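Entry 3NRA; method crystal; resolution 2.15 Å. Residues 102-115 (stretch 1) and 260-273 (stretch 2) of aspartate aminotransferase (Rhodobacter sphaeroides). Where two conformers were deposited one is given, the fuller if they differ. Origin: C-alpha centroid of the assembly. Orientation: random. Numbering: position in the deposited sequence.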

# COMPACT_ATOMS: atom_id res chain seq x y z
N ARG B 102 13.88 5.76 -15.58
CA ARG B 102 13.37 4.56 -16.19
C ARG B 102 13.55 3.34 -15.28
O ARG B 102 12.60 2.65 -15.00
N ASP B 103 14.77 3.12 -14.80
CA ASP B 103 15.08 1.93 -14.00
C ASP B 103 15.51 2.21 -12.55
O ASP B 103 15.72 1.26 -11.78
N GLY B 104 15.64 3.47 -12.16
CA GLY B 104 16.13 3.81 -10.83
C GLY B 104 15.20 4.66 -9.99
O GLY B 104 15.66 5.36 -9.09
N LEU B 105 13.89 4.63 -10.29
CA LEU B 105 12.91 5.53 -9.65
C LEU B 105 11.55 4.86 -9.60
O LEU B 105 11.03 4.48 -10.61
N ILE B 106 11.01 4.70 -8.40
CA ILE B 106 9.70 4.09 -8.19
C ILE B 106 8.84 5.07 -7.42
O ILE B 106 9.36 5.76 -6.52
N ILE B 107 7.55 5.18 -7.82
CA ILE B 107 6.55 5.90 -7.07
C ILE B 107 5.70 4.94 -6.25
O ILE B 107 5.18 3.95 -6.78
N THR B 108 5.50 5.27 -4.96
CA THR B 108 5.01 4.32 -3.95
C THR B 108 3.85 4.93 -3.13
O THR B 108 3.67 6.18 -3.11
N PRO B 109 3.07 4.06 -2.42
CA PRO B 109 2.03 4.55 -1.50
C PRO B 109 2.64 5.14 -0.22
O PRO B 109 2.82 4.44 0.79
N GLY B 110 2.97 6.44 -0.29
CA GLY B 110 3.66 7.12 0.79
C GLY B 110 5.12 6.74 0.79
O GLY B 110 5.55 5.81 0.05
N THR B 111 5.90 7.48 1.54
CA THR B 111 7.26 7.09 1.84
C THR B 111 7.25 5.82 2.71
O THR B 111 8.21 5.01 2.65
N GLN B 112 6.19 5.62 3.51
CA GLN B 112 6.01 4.33 4.21
C GLN B 112 6.00 3.18 3.20
O GLN B 112 6.63 2.15 3.42
N GLY B 113 5.25 3.36 2.10
CA GLY B 113 5.21 2.39 1.01
C GLY B 113 6.60 2.04 0.49
O GLY B 113 6.93 0.87 0.34
N ALA B 114 7.41 3.07 0.26
CA ALA B 114 8.77 2.90 -0.17
C ALA B 114 9.63 2.17 0.86
O ALA B 114 10.45 1.28 0.49
N LEU B 115 9.46 2.52 2.13
CA LEU B 115 10.22 1.91 3.21
C LEU B 115 9.95 0.41 3.33
O LEU B 115 10.90 -0.40 3.40
N TYR B 260 -2.93 12.28 -0.03
CA TYR B 260 -2.82 11.68 -1.37
C TYR B 260 -2.03 10.36 -1.37
O TYR B 260 -2.17 9.58 -2.27
N ARG B 261 -1.21 10.13 -0.33
CA ARG B 261 -0.45 8.88 -0.13
C ARG B 261 0.62 8.60 -1.26
O ARG B 261 0.48 7.67 -2.06
N LEU B 262 1.69 9.42 -1.27
CA LEU B 262 2.71 9.37 -2.30
C LEU B 262 4.09 9.39 -1.70
O LEU B 262 4.34 10.11 -0.74
N GLY B 263 4.97 8.55 -2.25
CA GLY B 263 6.37 8.59 -1.92
C GLY B 263 7.15 8.18 -3.11
O GLY B 263 6.57 7.71 -4.11
N VAL B 264 8.46 8.33 -3.04
CA VAL B 264 9.34 7.80 -4.07
C VAL B 264 10.54 7.15 -3.46
O VAL B 264 10.93 7.47 -2.32
N ALA B 265 11.13 6.23 -4.23
CA ALA B 265 12.43 5.65 -3.91
C ALA B 265 13.30 5.69 -5.16
O ALA B 265 12.80 5.52 -6.28
N PHE B 266 14.58 5.94 -4.97
CA PHE B 266 15.50 6.02 -6.09
C PHE B 266 16.89 5.67 -5.72
O PHE B 266 17.31 5.80 -4.56
N GLY B 267 17.62 5.19 -6.72
CA GLY B 267 18.93 4.64 -6.51
C GLY B 267 19.07 3.30 -7.18
O GLY B 267 18.74 3.16 -8.35
N SER B 268 19.56 2.31 -6.41
CA SER B 268 20.03 1.05 -6.96
C SER B 268 19.05 0.40 -7.93
O SER B 268 17.91 0.11 -7.55
N ARG B 269 19.51 0.12 -9.15
CA ARG B 269 18.63 -0.47 -10.11
C ARG B 269 18.19 -1.90 -9.72
O ARG B 269 17.02 -2.24 -9.89
N ALA B 270 19.11 -2.72 -9.19
CA ALA B 270 18.76 -4.06 -8.76
C ALA B 270 17.70 -4.01 -7.64
O ALA B 270 16.73 -4.74 -7.67
N ILE B 271 17.86 -3.11 -6.68
CA ILE B 271 16.95 -3.07 -5.56
C ILE B 271 15.59 -2.47 -5.97
O ILE B 271 14.54 -2.98 -5.59
N ILE B 272 15.63 -1.39 -6.74
CA ILE B 272 14.43 -0.77 -7.28
C ILE B 272 13.63 -1.77 -8.15
O ILE B 272 12.43 -1.85 -8.02
N ALA B 273 14.32 -2.55 -8.98
CA ALA B 273 13.63 -3.59 -9.79
C ALA B 273 12.89 -4.63 -8.89
O ALA B 273 11.76 -5.00 -9.16

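Two antiparallel strands, 105-108 and 263-267, zip together through backbone hydrogen bonds, and the side chains on both faces of the pair, with a helix following each strand, supply mostly apolar packing. The ladder is regular: Ile106 N to Ala265 O and Ala265 N to Ile106 O are each 2.9 Å, Thr108 N to Gly263 O and Gly263 N to Thr108 O each 2.8 Å, and Gly267 N to Gly104 O closes it at 3.1 Å.

Alternation sorts the residues. One face carries Leu105, Ile107, Val264 and Phe266. The end of the Leu105 side chain (chi1 t, chi2 p) comes nearer to the other stretch, so that CD1 lies 3.8 Å from Phe266 CB and 4.0 Å from Val264 CB. Phe266, chi1 p, shares the face of Leu105 in its CA-to-CB bond, while the end of its side chain leads off from the other stretch. Ile107 (m, t) sets CG1 4.2 Å from Val264 CG1, with Val264 also m.

The other face, with Ile106, Thr108 and Ala265, is covered by the helices. Ile106 (t, t) places CG2 3.5 Å from Ala265 CB and 3.9 Å from CD1 of Ile272, which points in from its helix with both chi angles m. Ala114, from the first helix, brings CB to 4.1 Å from Ala265 CB. Thr108, chi1 p, turns OG1 back to donate to Gly110 O at 2.7 Å. Gly263 is bare for a visible reason: a CB there would clash with Gly110 O and Thr111 N.

The end of the Arg261 side chain (chi1 t) comes nearer to the first stretch, its guanidinium edge meeting Gln112, with NH1 4.4 Å from Gln112 CB. A CB on Gly110 would strike that NH1.

A water bridges the stretches near each end: one donates to Asp103 O (2.6 Å) and Arg269 O (2.8 Å), while another accepts from Thr111 OG1 (2.9 Å) and donates to Leu262 O (2.8 Å).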

# COMPACT_ATOMS: atom_id res chain seq x y z
CB ARG B 102 14.01 4.34 -17.58
CG ARG B 102 13.75 5.52 -18.59
CD ARG B 102 12.30 6.06 -18.48
NE ARG B 102 11.93 7.06 -19.48
CZ ARG B 102 11.60 6.81 -20.75
NH1 ARG B 102 11.71 5.58 -21.26
NH2 ARG B 102 11.19 7.82 -21.53
CB ASP B 103 16.17 1.11 -14.69
CG ASP B 103 15.82 0.77 -16.14
OD1 ASP B 103 14.64 0.47 -16.40
OD2 ASP B 103 16.72 0.79 -17.00
CB LEU B 105 12.80 6.86 -10.38
CG LEU B 105 11.79 7.87 -9.82
CD1 LEU B 105 12.04 8.22 -8.30
CD2 LEU B 105 11.80 9.12 -10.66
CB ILE B 106 9.80 2.73 -7.43
CG1 ILE B 106 8.45 2.05 -7.36
CG2 ILE B 106 10.38 2.93 -6.03
CD1 ILE B 106 8.51 0.54 -6.81
CB ILE B 107 5.62 6.68 -7.97
CG1 ILE B 107 6.42 7.62 -8.91
CG2 ILE B 107 4.61 7.50 -7.10
CD1 ILE B 107 5.54 8.43 -9.92
CB THR B 108 6.12 3.96 -2.94
OG1 THR B 108 6.62 5.16 -2.36
CG2 THR B 108 7.28 3.20 -3.61
CB PRO B 109 1.18 3.32 -1.22
CG PRO B 109 2.08 2.13 -1.57
CD PRO B 109 3.00 2.59 -2.62
CB THR B 111 8.05 8.24 2.51
OG1 THR B 111 8.16 9.30 1.60
CG2 THR B 111 9.44 7.82 2.89
CB GLN B 112 4.72 4.30 5.05
CG GLN B 112 4.59 3.06 5.97
CD GLN B 112 5.75 2.96 6.98
OE1 GLN B 112 6.09 3.94 7.64
NE2 GLN B 112 6.33 1.76 7.11
CB ALA B 114 9.38 4.25 -0.53
CB LEU B 115 9.89 2.60 4.53
CG LEU B 115 10.62 2.16 5.78
CD1 LEU B 115 12.15 2.33 5.66
CD2 LEU B 115 10.05 2.92 7.03
CB TYR B 260 -2.21 12.67 -2.34
CG TYR B 260 -3.11 13.89 -2.63
CD1 TYR B 260 -4.16 13.81 -3.54
CD2 TYR B 260 -2.86 15.12 -2.06
CE1 TYR B 260 -4.98 14.93 -3.81
CE2 TYR B 260 -3.67 16.25 -2.34
CZ TYR B 260 -4.72 16.14 -3.21
OH TYR B 260 -5.52 17.24 -3.50
CB ARG B 261 -1.40 7.69 0.05
CG ARG B 261 -0.73 6.41 0.73
CD ARG B 261 -1.12 6.31 2.20
NE ARG B 261 -0.72 7.49 2.94
CZ ARG B 261 0.47 7.70 3.49
NH1 ARG B 261 1.40 6.75 3.51
NH2 ARG B 261 0.72 8.86 4.05
CB LEU B 262 2.56 10.55 -3.28
CG LEU B 262 1.23 10.56 -4.02
CD1 LEU B 262 0.95 11.95 -4.52
CD2 LEU B 262 1.24 9.52 -5.16
CB VAL B 264 9.83 8.88 -5.05
CG1 VAL B 264 8.65 9.48 -5.81
CG2 VAL B 264 10.68 9.94 -4.31
CB ALA B 265 12.29 4.28 -3.44
CB PHE B 266 15.46 7.44 -6.74
CG PHE B 266 15.57 8.60 -5.76
CD1 PHE B 266 14.43 9.08 -5.08
CD2 PHE B 266 16.77 9.28 -5.59
CE1 PHE B 266 14.51 10.18 -4.24
CE2 PHE B 266 16.86 10.35 -4.73
CZ PHE B 266 15.73 10.82 -4.06
CB SER B 268 20.30 0.07 -5.83
OG SER B 268 20.68 -1.18 -6.37
CB ARG B 269 19.22 -0.40 -11.52
CG ARG B 269 19.18 1.03 -12.07
CD ARG B 269 19.83 1.13 -13.40
NE ARG B 269 21.26 1.26 -13.27
CZ ARG B 269 21.89 2.42 -13.08
NH1 ARG B 269 21.19 3.55 -12.99
NH2 ARG B 269 23.20 2.44 -12.97
CB ALA B 270 20.03 -4.84 -8.28
CB ILE B 271 17.54 -2.31 -4.35
CG1 ILE B 271 18.81 -3.02 -3.83
CG2 ILE B 271 16.48 -2.20 -3.25
CD1 ILE B 271 19.62 -2.21 -2.78
CB ILE B 272 14.77 0.51 -8.08
CG1 ILE B 272 15.26 1.62 -7.14
CG2 ILE B 272 13.57 0.97 -8.92
CD1 ILE B 272 14.21 2.44 -6.57
CB ALA B 273 14.63 -4.30 -10.77
O HOH W 1 15.54 -1.34 -12.06
O HOH W 2 5.85 11.12 1.37